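Local coordinates for protein computational Design of Enzyme (Synthetic construct, PDB 3TP4) that is of unconfirmed function but was computationally designed, on a TIM-barrel scaffold related to glycosyl hydrolase family 26, probably to carry an activated serine in a catalytic triad, at residues Ile32-Gly38 and Tyr318-Asn324; Arg171-Asn176 and Phe280-Gly284; Ser179-Trp183 and Pro219-Phe223; Leu264-Glu269 and Asp310-Asn316. The contacts are given in a common frame with arbitrary orientation. Numbering follows the deposited sequence.

All four contacts belong to a TIM-barrel-like domain. Contact 1 pairs two neighbouring parallel strands and holds two members of the probable Ser-His-Glu triad, His-37 and Glu-320. Contact 2, its centre about 11 Å from that of contact 1, reaches across the barrel mouth. The two touch where Glu-320 O lies 2.9 Å from Phe-283 N, and Arg-282 comes near the triad without touching it. Contact 3 joins loops beside contact 2 (centres about 9 Å apart) but stays about 8 Å, nearest atoms, from contact 1. Contact 4 lies where the strands begin; its centre is about 17 to 18 Å from the other three, and its touches with them are packing contacts.

Contact 1: Ile32-Gly38 and Tyr318-Asn324; sequences ILFGHHG and YMETGEN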
# COMPACT_ATOMS: atom_id res chain seq x y z
N ILE A 32 6.26 17.80 4.68
CA ILE A 32 5.40 16.70 4.29
C ILE A 32 5.00 16.87 2.82
O ILE A 32 4.47 17.91 2.42
CB ILE A 32 4.18 16.59 5.23
CG1 ILE A 32 3.39 15.30 4.96
CG2 ILE A 32 3.31 17.84 5.13
CD1 ILE A 32 2.43 14.91 6.09
N LEU A 33 5.31 15.86 2.00
CA LEU A 33 5.02 15.96 0.58
C LEU A 33 3.51 15.92 0.34
O LEU A 33 2.82 15.01 0.80
CB LEU A 33 5.66 14.81 -0.23
CG LEU A 33 7.09 14.27 -0.12
CD1 LEU A 33 7.67 13.99 -1.50
CD2 LEU A 33 8.05 15.08 0.70
N PHE A 34 3.00 16.91 -0.39
CA PHE A 34 1.60 16.88 -0.78
C PHE A 34 1.41 16.00 -2.01
O PHE A 34 2.12 16.14 -3.01
CB PHE A 34 1.07 18.28 -1.10
CG PHE A 34 -0.30 18.26 -1.72
CD1 PHE A 34 -1.40 17.93 -0.95
CD2 PHE A 34 -0.47 18.52 -3.08
CE1 PHE A 34 -2.67 17.89 -1.51
CE2 PHE A 34 -1.73 18.48 -3.66
CZ PHE A 34 -2.83 18.18 -2.89
N GLY A 35 0.45 15.09 -1.94
CA GLY A 35 0.14 14.21 -3.05
C GLY A 35 -1.28 14.38 -3.57
O GLY A 35 -2.18 14.80 -2.83
N HIS A 36 -1.48 14.05 -4.84
CA HIS A 36 -2.79 14.15 -5.45
C HIS A 36 -2.99 12.99 -6.41
O HIS A 36 -2.09 12.65 -7.19
CB HIS A 36 -2.93 15.49 -6.20
CG HIS A 36 -4.30 15.75 -6.73
ND1 HIS A 36 -4.52 16.35 -7.95
CD2 HIS A 36 -5.53 15.51 -6.21
CE1 HIS A 36 -5.82 16.46 -8.16
NE2 HIS A 36 -6.45 15.96 -7.12
N HIS A 37 -4.17 12.38 -6.33
CA HIS A 37 -4.50 11.19 -7.12
C HIS A 37 -4.91 11.55 -8.54
O HIS A 37 -5.75 12.44 -8.75
CB HIS A 37 -5.62 10.41 -6.43
CG HIS A 37 -5.64 8.95 -6.76
ND1 HIS A 37 -4.78 8.04 -6.19
CD2 HIS A 37 -6.41 8.24 -7.62
CE1 HIS A 37 -5.02 6.84 -6.67
NE2 HIS A 37 -6.01 6.93 -7.54
N GLY A 38 -4.31 10.88 -9.52
CA GLY A 38 -4.59 11.10 -10.92
C GLY A 38 -4.41 12.56 -11.28
O GLY A 38 -5.25 13.16 -11.96
N TYR A 318 4.34 11.97 3.73
CA TYR A 318 3.48 12.56 2.71
C TYR A 318 2.01 12.46 3.08
O TYR A 318 1.63 11.76 4.03
CB TYR A 318 3.75 11.95 1.32
CG TYR A 318 3.53 10.44 1.18
CD1 TYR A 318 4.58 9.55 1.37
CD2 TYR A 318 2.28 9.92 0.82
CE1 TYR A 318 4.40 8.17 1.23
CE2 TYR A 318 2.08 8.53 0.67
CZ TYR A 318 3.15 7.67 0.87
OH TYR A 318 2.98 6.30 0.75
N MSE A 319 1.18 13.18 2.33
CA MSE A 319 -0.27 13.14 2.52
C MSE A 319 -0.93 13.38 1.17
O MSE A 319 -0.75 14.43 0.55
CB MSE A 319 -0.70 14.20 3.53
CG MSE A 319 -0.33 15.61 3.11
SE MSE A 319 -0.51 16.85 4.61
CE MSE A 319 -2.43 16.70 4.94
N GLU A 320 -1.70 12.39 0.71
CA GLU A 320 -2.28 12.42 -0.63
C GLU A 320 -3.79 12.60 -0.55
O GLU A 320 -4.46 11.94 0.25
CB GLU A 320 -1.95 11.11 -1.37
CG GLU A 320 -2.46 11.11 -2.81
CD GLU A 320 -2.47 9.71 -3.43
OE1 GLU A 320 -1.66 8.84 -3.03
OE2 GLU A 320 -3.29 9.48 -4.35
N THR A 321 -4.33 13.50 -1.36
CA THR A 321 -5.78 13.68 -1.40
C THR A 321 -6.35 13.20 -2.74
O THR A 321 -5.60 12.85 -3.65
CB THR A 321 -6.21 15.14 -1.11
OG1 THR A 321 -7.57 15.17 -0.63
CG2 THR A 321 -6.11 16.00 -2.36
N GLY A 322 -7.67 13.18 -2.85
CA GLY A 322 -8.34 12.42 -3.89
C GLY A 322 -8.39 13.02 -5.29
O GLY A 322 -7.99 14.16 -5.53
N GLU A 323 -8.91 12.23 -6.22
CA GLU A 323 -8.93 12.60 -7.63
C GLU A 323 -9.91 13.73 -7.95
O GLU A 323 -11.00 13.81 -7.38
CB GLU A 323 -9.28 11.35 -8.48
CG GLU A 323 -9.06 11.53 -9.98
CD GLU A 323 -9.09 10.19 -10.72
OE1 GLU A 323 -9.71 9.24 -10.20
OE2 GLU A 323 -8.47 10.09 -11.80
N ASN A 324 -9.53 14.62 -8.85
CA ASN A 324 -10.42 15.68 -9.30
C ASN A 324 -11.25 15.24 -10.53
O ASN A 324 -10.93 15.58 -11.65
CB ASN A 324 -9.63 16.95 -9.62
CG ASN A 324 -9.39 17.81 -8.40
OD1 ASN A 324 -9.41 17.33 -7.27
ND2 ASN A 324 -9.20 19.11 -8.61
O HOH W 1 -7.06 14.54 -10.11
O HOH W 2 -2.59 6.54 -4.48
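Four backbone hydrogen bonds stitch Ile-32-Gly-38 to Tyr-318-Asn-324 as parallel strands crossing at -25°. Met-319 N donates to Leu-33 O (2.9 Å), Gly-35 N to Met-319 O (2.8 Å), Thr-321 N to Gly-35 O (2.9 Å) and His-37 N to Thr-321 O (3.1 Å), so Gly-35 and Met-319 each use both backbone groups. Glycine suits position 35, since a CB there would come tight against Glu-320 CB.

Apolar packing fills the start of the pair: Ile-32 CD1 meets SE of the selenomethionine Met-319 at 3.8 Å, and Leu-33 CB meets Tyr-318 CB at 3.8 Å. Farther along, the Phe-34 ring lies among Phe-283, Phe-343 and Phe-354.

Polar side chains gather toward the C-terminal ends. His-36 NE2 bonds weakly to Asn-324 OD1 (3.3 Å), which also accepts from Phe-331 N, while His-36 ND1 pairs with Thr-39. A water joins His-37 O to Asn-324 N, at 2.8 Å from each. Most telling, His-37 ND1 donates to Glu-320 OE2 at 2.8 Å. This bond orients the imidazole with NE2 facing its hydrogen-bond partner Ser-70 OG, consistent with the charge-relay geometry of a designed triad able to activate Ser-70.

Contact 2: Arg171-Asn176 and Phe280-Gly284; sequences RPWHEN and FTRFG
From backbones whose nearest CA pairs are Arg-171 to Thr-281 (9.7 Å) and Asn-176 to Arg-282 (10.2 Å), two long arginines span the gap. Arg-171 is in strand conformation (-117/94), the chain corners at Trp-173 (73/77), and Thr-281 is helical (-54/-38; chi1 p) before a weakly bonded strand at about 282-284. Arg-282 (-138/129; chi1 m, chi2 t, chi3 p) has the most surface buried. Its NH1 makes a weak hydrogen bond to Asn-176 OD1 (2.9 Å; Asn-176 chi1 m), while Asn-176 ND2 is held by Glu-115. One water lies 2.7 Å from Arg-282 NH1, 2.9 Å from His-174 ND1 (chi1 p) and 2.8 Å from Glu-175 O; another links Arg-282 NH2 (2.9 Å) with Asn-176 O (2.6 Å). Arg-171, chi1 to chi3 all t, places NH1 3.6 Å from Thr-281 OG1. Asp-246 salt-bridges Arg-171 and hydrogen-bonds Thr-281. Such a water-bridged cluster suits a barrel mouth: strands 168-174 and 282-285 face each other here, with 213-217 and 242-249 between them round the sheet.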
# COMPACT_ATOMS: atom_id res chain seq x y z
N ARG A 171 0.94 0.08 -3.05
CA ARG A 171 0.07 -0.18 -1.92
C ARG A 171 -0.97 -1.23 -2.30
O ARG A 171 -2.04 -0.89 -2.83
CB ARG A 171 -0.65 1.10 -1.47
CG ARG A 171 -1.58 0.87 -0.30
CD ARG A 171 -2.29 2.16 0.11
NE ARG A 171 -3.07 1.95 1.33
CZ ARG A 171 -3.82 2.88 1.91
NH1 ARG A 171 -3.89 4.11 1.40
NH2 ARG A 171 -4.49 2.57 3.01
N PRO A 172 -0.68 -2.50 -2.01
CA PRO A 172 -1.58 -3.58 -2.46
C PRO A 172 -2.77 -3.86 -1.54
O PRO A 172 -2.58 -4.20 -0.37
CB PRO A 172 -0.64 -4.79 -2.53
CG PRO A 172 0.41 -4.52 -1.52
CD PRO A 172 0.58 -3.01 -1.44
N TRP A 173 -3.97 -3.72 -2.09
CA TRP A 173 -5.23 -4.15 -1.44
C TRP A 173 -5.68 -3.27 -0.28
O TRP A 173 -5.52 -3.64 0.89
CB TRP A 173 -5.15 -5.62 -1.03
CG TRP A 173 -4.51 -6.48 -2.08
CD1 TRP A 173 -3.45 -7.33 -1.92
CD2 TRP A 173 -4.88 -6.55 -3.47
NE1 TRP A 173 -3.13 -7.92 -3.12
CE2 TRP A 173 -4.00 -7.47 -4.08
CE3 TRP A 173 -5.87 -5.95 -4.25
CZ2 TRP A 173 -4.08 -7.80 -5.44
CZ3 TRP A 173 -5.93 -6.25 -5.60
CH2 TRP A 173 -5.05 -7.17 -6.18
N HIS A 174 -6.24 -2.11 -0.62
CA HIS A 174 -6.78 -1.20 0.39
C HIS A 174 -8.21 -0.79 0.01
O HIS A 174 -8.59 -0.80 -1.16
CB HIS A 174 -5.88 0.04 0.56
CG HIS A 174 -5.76 0.86 -0.69
ND1 HIS A 174 -6.40 2.08 -0.84
CD2 HIS A 174 -5.13 0.62 -1.86
CE1 HIS A 174 -6.13 2.56 -2.04
NE2 HIS A 174 -5.37 1.70 -2.68
N GLU A 175 -9.00 -0.44 1.02
CA GLU A 175 -10.42 -0.14 0.88
C GLU A 175 -10.64 1.28 0.40
O GLU A 175 -10.11 2.22 0.98
CB GLU A 175 -11.09 -0.32 2.25
CG GLU A 175 -12.56 0.08 2.31
CD GLU A 175 -13.42 -0.65 1.29
OE1 GLU A 175 -13.86 -1.78 1.56
OE2 GLU A 175 -13.65 -0.09 0.20
N ASN A 176 -11.43 1.45 -0.66
CA ASN A 176 -11.70 2.78 -1.19
C ASN A 176 -12.92 3.51 -0.62
O ASN A 176 -13.13 4.68 -0.91
CB ASN A 176 -11.74 2.76 -2.71
CG ASN A 176 -10.35 2.76 -3.32
OD1 ASN A 176 -9.51 3.61 -2.99
ND2 ASN A 176 -10.09 1.81 -4.20
N PHE A 280 0.90 9.91 5.98
CA PHE A 280 -0.55 10.15 6.04
C PHE A 280 -1.12 9.81 4.66
O PHE A 280 -1.47 10.69 3.86
CB PHE A 280 -0.78 11.64 6.40
CG PHE A 280 -2.21 12.00 6.74
CD1 PHE A 280 -3.24 11.06 6.68
CD2 PHE A 280 -2.53 13.31 7.11
CE1 PHE A 280 -4.57 11.42 6.98
CE2 PHE A 280 -3.84 13.68 7.42
CZ PHE A 280 -4.86 12.75 7.36
N THR A 281 -1.22 8.51 4.36
CA THR A 281 -1.43 8.05 2.99
C THR A 281 -2.63 8.67 2.29
O THR A 281 -2.57 8.97 1.10
CB THR A 281 -1.47 6.50 2.88
OG1 THR A 281 -2.24 5.95 3.96
CG2 THR A 281 -0.05 5.94 2.91
N ARG A 282 -3.72 8.86 3.02
CA ARG A 282 -4.89 9.48 2.42
C ARG A 282 -5.54 10.48 3.35
O ARG A 282 -5.82 10.19 4.52
CB ARG A 282 -5.91 8.41 2.01
CG ARG A 282 -5.43 7.51 0.90
CD ARG A 282 -6.55 6.56 0.48
NE ARG A 282 -7.50 7.19 -0.43
CZ ARG A 282 -8.52 6.54 -1.00
NH1 ARG A 282 -8.71 5.25 -0.75
NH2 ARG A 282 -9.33 7.18 -1.83
N PHE A 283 -5.77 11.68 2.82
CA PHE A 283 -6.46 12.72 3.56
C PHE A 283 -7.35 13.51 2.61
O PHE A 283 -7.09 13.57 1.41
CB PHE A 283 -5.46 13.66 4.25
CG PHE A 283 -5.01 14.83 3.40
CD1 PHE A 283 -4.07 14.67 2.39
CD2 PHE A 283 -5.53 16.10 3.63
CE1 PHE A 283 -3.64 15.75 1.64
CE2 PHE A 283 -5.11 17.19 2.87
CZ PHE A 283 -4.17 17.01 1.87
N GLY A 284 -8.40 14.13 3.15
CA GLY A 284 -9.25 14.98 2.33
C GLY A 284 -10.56 15.35 3.02
O GLY A 284 -10.87 14.82 4.08
O HOH W 3 -7.70 3.65 1.23
O HOH W 4 -12.06 6.53 -2.40

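Contact 3: Ser179-Trp183 and Pro219-Phe223; sequences SWFWW and PGGGF. With ACY (acetic acid), chain C.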
# COMPACT_ATOMS: atom_id res chain seq x y z
N SER A 179 -15.31 6.98 4.77
CA SER A 179 -14.51 8.07 5.37
C SER A 179 -13.36 7.57 6.24
O SER A 179 -12.40 8.31 6.50
CB SER A 179 -15.39 9.04 6.18
OG SER A 179 -15.79 10.15 5.38
N TRP A 180 -13.47 6.33 6.72
CA TRP A 180 -12.42 5.75 7.54
C TRP A 180 -11.69 4.61 6.84
O TRP A 180 -10.64 4.19 7.31
CB TRP A 180 -12.94 5.26 8.90
CG TRP A 180 -13.67 6.31 9.67
CD1 TRP A 180 -15.02 6.36 9.94
CD2 TRP A 180 -13.10 7.48 10.27
NE1 TRP A 180 -15.31 7.48 10.68
CE2 TRP A 180 -14.15 8.18 10.90
CE3 TRP A 180 -11.80 8.00 10.35
CZ2 TRP A 180 -13.95 9.38 11.60
CZ3 TRP A 180 -11.59 9.19 11.04
CH2 TRP A 180 -12.66 9.87 11.66
N PHE A 181 -12.28 4.10 5.76
CA PHE A 181 -11.57 3.18 4.86
C PHE A 181 -11.09 1.86 5.48
O PHE A 181 -10.02 1.36 5.12
CB PHE A 181 -10.35 3.89 4.21
CG PHE A 181 -10.67 5.22 3.56
CD1 PHE A 181 -11.06 5.28 2.23
CD2 PHE A 181 -10.55 6.41 4.27
CE1 PHE A 181 -11.35 6.50 1.63
CE2 PHE A 181 -10.84 7.63 3.67
CZ PHE A 181 -11.23 7.68 2.35
N TRP A 182 -11.85 1.28 6.41
CA TRP A 182 -11.48 -0.04 6.90
C TRP A 182 -12.01 -1.07 5.91
O TRP A 182 -13.17 -1.01 5.52
CB TRP A 182 -12.09 -0.36 8.27
CG TRP A 182 -11.72 0.52 9.42
CD1 TRP A 182 -11.34 1.84 9.38
CD2 TRP A 182 -11.72 0.14 10.80
NE1 TRP A 182 -11.11 2.30 10.66
CE2 TRP A 182 -11.33 1.27 11.54
CE3 TRP A 182 -12.01 -1.05 11.47
CZ2 TRP A 182 -11.23 1.25 12.94
CZ3 TRP A 182 -11.90 -1.07 12.85
CH2 TRP A 182 -11.52 0.07 13.57
N TRP A 183 -11.18 -2.04 5.52
CA TRP A 183 -11.67 -3.11 4.66
C TRP A 183 -12.34 -4.14 5.56
O TRP A 183 -11.66 -4.89 6.25
CB TRP A 183 -10.52 -3.78 3.90
CG TRP A 183 -11.01 -4.76 2.85
CD1 TRP A 183 -12.30 -4.93 2.42
CD2 TRP A 183 -10.22 -5.69 2.10
NE1 TRP A 183 -12.35 -5.91 1.45
CE2 TRP A 183 -11.09 -6.38 1.23
CE3 TRP A 183 -8.85 -6.00 2.08
CZ2 TRP A 183 -10.64 -7.37 0.36
CZ3 TRP A 183 -8.40 -6.98 1.20
CH2 TRP A 183 -9.30 -7.66 0.36
N PRO A 219 -4.24 0.65 7.19
CA PRO A 219 -5.45 -0.14 7.46
C PRO A 219 -6.73 0.69 7.53
O PRO A 219 -7.80 0.12 7.75
CB PRO A 219 -5.14 -0.77 8.82
CG PRO A 219 -4.32 0.27 9.51
CD PRO A 219 -3.47 0.90 8.41
N GLY A 220 -6.62 2.00 7.34
CA GLY A 220 -7.78 2.87 7.45
C GLY A 220 -7.47 4.05 8.36
O GLY A 220 -6.33 4.51 8.40
N GLY A 221 -8.46 4.55 9.09
CA GLY A 221 -8.26 5.66 10.01
C GLY A 221 -9.27 5.70 11.13
O GLY A 221 -10.19 4.88 11.19
N GLY A 222 -9.10 6.68 12.02
CA GLY A 222 -9.97 6.84 13.17
C GLY A 222 -9.79 5.73 14.18
O GLY A 222 -10.75 5.05 14.53
N PHE A 223 -8.56 5.55 14.65
CA PHE A 223 -8.26 4.48 15.60
C PHE A 223 -8.21 4.94 17.05
O PHE A 223 -8.14 4.12 17.96
CB PHE A 223 -6.95 3.77 15.20
CG PHE A 223 -7.03 3.10 13.86
CD1 PHE A 223 -7.74 1.91 13.71
CD2 PHE A 223 -6.44 3.66 12.73
CE1 PHE A 223 -7.84 1.29 12.48
CE2 PHE A 223 -6.54 3.05 11.49
CZ PHE A 223 -7.24 1.86 11.36
C ACY C . -16.60 4.78 7.46
O ACY C . -15.42 4.50 7.07
OXT ACY C . -17.26 3.95 8.16
CH3 ACY C . -17.18 6.14 7.22
O HOH W 5 -8.36 -1.96 5.92
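At Trp-180 the chain begins to meet the second loop. Trp-180 O accepts a weak hydrogen bond from Gly-221 N (2.8 Å), and its indole lies against the glycine backbone, with Trp-180 CE3 3.4 Å from Gly-222 N. A CB on Gly-220 or Gly-222 would clash with the tryptophans, and both have backbone angles suited to glycine. Trp-180 N also donates to the O atom of an acetic acid (2.7 Å), probably from the crystallisation liquor. Phe-181, at positive phi (61/36), bends the chain and leads its ring away, edge-to-face with Tyr-248.

Trp-182 contributes most to the first segment's share of the contact. Its NE1 donates almost linearly to Gly-221 O (2.8 Å, 174°), while Trp-182 CZ2 packs on Phe-223 CE1 at 3.4 Å. The five-membered ring of Trp-182 and the Phe-223 ring are nearly parallel (22°) but slid apart, their centroids 5.0 Å from one another. Trp-183, N-cap of helix 184-188, meets Pro-219 through a water 2.8 Å from both Trp-183 N and Pro-219 O. Loops that follow adjacent strands, here 168-174 and 213-217, lie at the C-terminal end of a TIM barrel, where active sites of this fold are found; these two are joined through aromatic side chains and glycine backbone.

Contact 4: Leu264-Glu269 and Asp310-Asn316; sequences LRMIAE and DPVASRN
Residues Leu-264-Glu-269, regular alpha helix within helix 254-274, pack against the loop Asp-310-Asn-316. In the loop, 311-314 have helical phi/psi without the regular bonds, Val-312 to Arg-315 form a type I turn (Arg-315 N to Val-312 O 2.9 Å), and Arg-315 (-78/57) centres an inverse gamma turn. CA atoms are nearest at Arg-265 and Ala-313 (4.0 Å) and at Ala-268 and Arg-315 (5.7 Å). The small Ala-313 and Ala-268 let the loop lie close; Leu-264 and Val-312 supply apolar partners, Leu-264 CB to Ala-313 CB at 3.7 Å and Ala-268 CB to Val-312 CG1 at 4.1 Å. Val-312 (chi1 t) also lays CG2 over a face of the Arg-265 guanidinium.

Asp-310 (chi1 t) does the most polar work. Its OD1 accepts from Val-312 N and Ala-313 N, both at 2.9 Å, in an Asx turn and Asx motif, and salt-bridges Arg-265 NH1 (2.9 Å; Arg-265 chi1 m, chi2 t, chi3 p); OD2 takes a weak bond from the same NH1 (3.2 Å). Asp-310 O accepts from Ser-314 N (3.0 Å). Asn-316 ND2 donates to Leu-264 O (3.3 Å) and Ala-313 O (2.9 Å), while its OD1 bonds Ser-278. Leu-264 O also serves Ala-268 N (3.2 Å). Arg-315 NH2 salt-bridges Asp-272, and Arg-315 O accepts from Arg-28 NE.

Glu-269 has long ion pairs, to Arg-265 (NH2 to OE2, 3.7 Å) and Arg-227. Asp-310 thus caps the loop's NH groups while pairing with the helix arginine, and Asn-316 ties the loop to the helix backbone.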
# COMPACT_ATOMS: atom_id res chain seq x y z
N LEU A 264 -1.85 10.08 13.97
CA LEU A 264 -0.61 10.43 13.28
C LEU A 264 0.60 10.24 14.19
O LEU A 264 1.66 9.80 13.74
CB LEU A 264 -0.67 11.85 12.68
CG LEU A 264 -1.58 12.02 11.45
CD1 LEU A 264 -1.73 13.48 11.03
CD2 LEU A 264 -1.06 11.20 10.26
N ARG A 265 0.44 10.54 15.48
CA ARG A 265 1.51 10.29 16.44
C ARG A 265 1.78 8.81 16.49
O ARG A 265 2.92 8.36 16.47
CB ARG A 265 1.13 10.76 17.84
CG ARG A 265 1.19 12.26 18.06
CD ARG A 265 0.82 12.60 19.51
NE ARG A 265 1.74 11.98 20.46
CZ ARG A 265 2.79 12.60 20.98
NH1 ARG A 265 3.07 13.84 20.64
NH2 ARG A 265 3.58 11.97 21.85
N MSE A 266 0.70 8.04 16.59
CA MSE A 266 0.82 6.59 16.71
C MSE A 266 1.58 5.97 15.55
O MSE A 266 2.50 5.18 15.76
CB MSE A 266 -0.56 5.96 16.80
CG MSE A 266 -0.53 4.46 16.82
SE MSE A 266 -2.34 3.77 16.66
CE MSE A 266 -2.78 4.33 14.82
N ILE A 267 1.19 6.29 14.32
CA ILE A 267 1.88 5.66 13.20
C ILE A 267 3.36 6.06 13.12
O ILE A 267 4.19 5.24 12.74
CB ILE A 267 1.16 5.85 11.84
CG1 ILE A 267 1.25 7.29 11.34
CG2 ILE A 267 -0.31 5.38 11.93
CD1 ILE A 267 0.74 7.43 9.90
N ALA A 268 3.67 7.31 13.45
CA ALA A 268 5.05 7.78 13.47
C ALA A 268 5.85 7.01 14.52
O ALA A 268 7.01 6.67 14.30
CB ALA A 268 5.11 9.28 13.76
N GLU A 269 5.22 6.76 15.66
CA GLU A 269 5.88 6.06 16.76
C GLU A 269 6.16 4.62 16.36
O GLU A 269 7.25 4.10 16.60
CB GLU A 269 5.01 6.09 18.01
CG GLU A 269 5.04 7.41 18.76
CD GLU A 269 4.01 7.47 19.89
OE1 GLU A 269 3.31 6.46 20.12
OE2 GLU A 269 3.91 8.53 20.53
N ASP A 310 2.49 19.35 16.47
CA ASP A 310 2.88 18.16 17.23
C ASP A 310 4.17 17.56 16.69
O ASP A 310 4.22 17.11 15.55
CB ASP A 310 1.77 17.11 17.17
CG ASP A 310 1.95 16.00 18.19
OD1 ASP A 310 2.87 15.17 18.02
OD2 ASP A 310 1.17 15.97 19.16
N PRO A 311 5.23 17.53 17.53
CA PRO A 311 6.53 17.10 17.00
C PRO A 311 6.57 15.63 16.60
O PRO A 311 7.48 15.21 15.89
CB PRO A 311 7.49 17.37 18.17
CG PRO A 311 6.62 17.46 19.39
CD PRO A 311 5.30 18.00 18.92
N VAL A 312 5.60 14.85 17.04
CA VAL A 312 5.59 13.43 16.68
C VAL A 312 4.65 13.17 15.52
O VAL A 312 5.00 12.48 14.57
CB VAL A 312 5.19 12.55 17.89
CG1 VAL A 312 5.09 11.08 17.45
CG2 VAL A 312 6.20 12.72 19.03
N ALA A 313 3.43 13.73 15.59
CA ALA A 313 2.48 13.63 14.48
C ALA A 313 3.04 14.23 13.18
O ALA A 313 2.68 13.82 12.08
CB ALA A 313 1.17 14.29 14.84
N SER A 314 3.92 15.22 13.30
CA SER A 314 4.52 15.82 12.10
C SER A 314 5.55 14.88 11.45
O SER A 314 6.00 15.13 10.32
CB SER A 314 5.16 17.17 12.45
OG SER A 314 6.24 16.97 13.33
N ARG A 315 5.93 13.81 12.15
CA ARG A 315 6.88 12.83 11.59
C ARG A 315 6.23 11.88 10.58
O ARG A 315 6.28 10.65 10.70
CB ARG A 315 7.65 12.08 12.70
CG ARG A 315 8.63 13.01 13.44
CD ARG A 315 9.41 12.28 14.55
NE ARG A 315 10.07 11.09 14.02
CZ ARG A 315 11.06 11.12 13.14
NH1 ARG A 315 11.54 12.28 12.69
NH2 ARG A 315 11.58 9.98 12.70
N ASN A 316 5.65 12.48 9.55
CA ASN A 316 4.97 11.75 8.49
C ASN A 316 5.34 12.29 7.10
O ASN A 316 5.34 13.49 6.87
CB ASN A 316 3.47 11.76 8.74
CG ASN A 316 3.08 10.72 9.77
OD1 ASN A 316 3.21 9.53 9.51
ND2 ASN A 316 2.65 11.16 10.95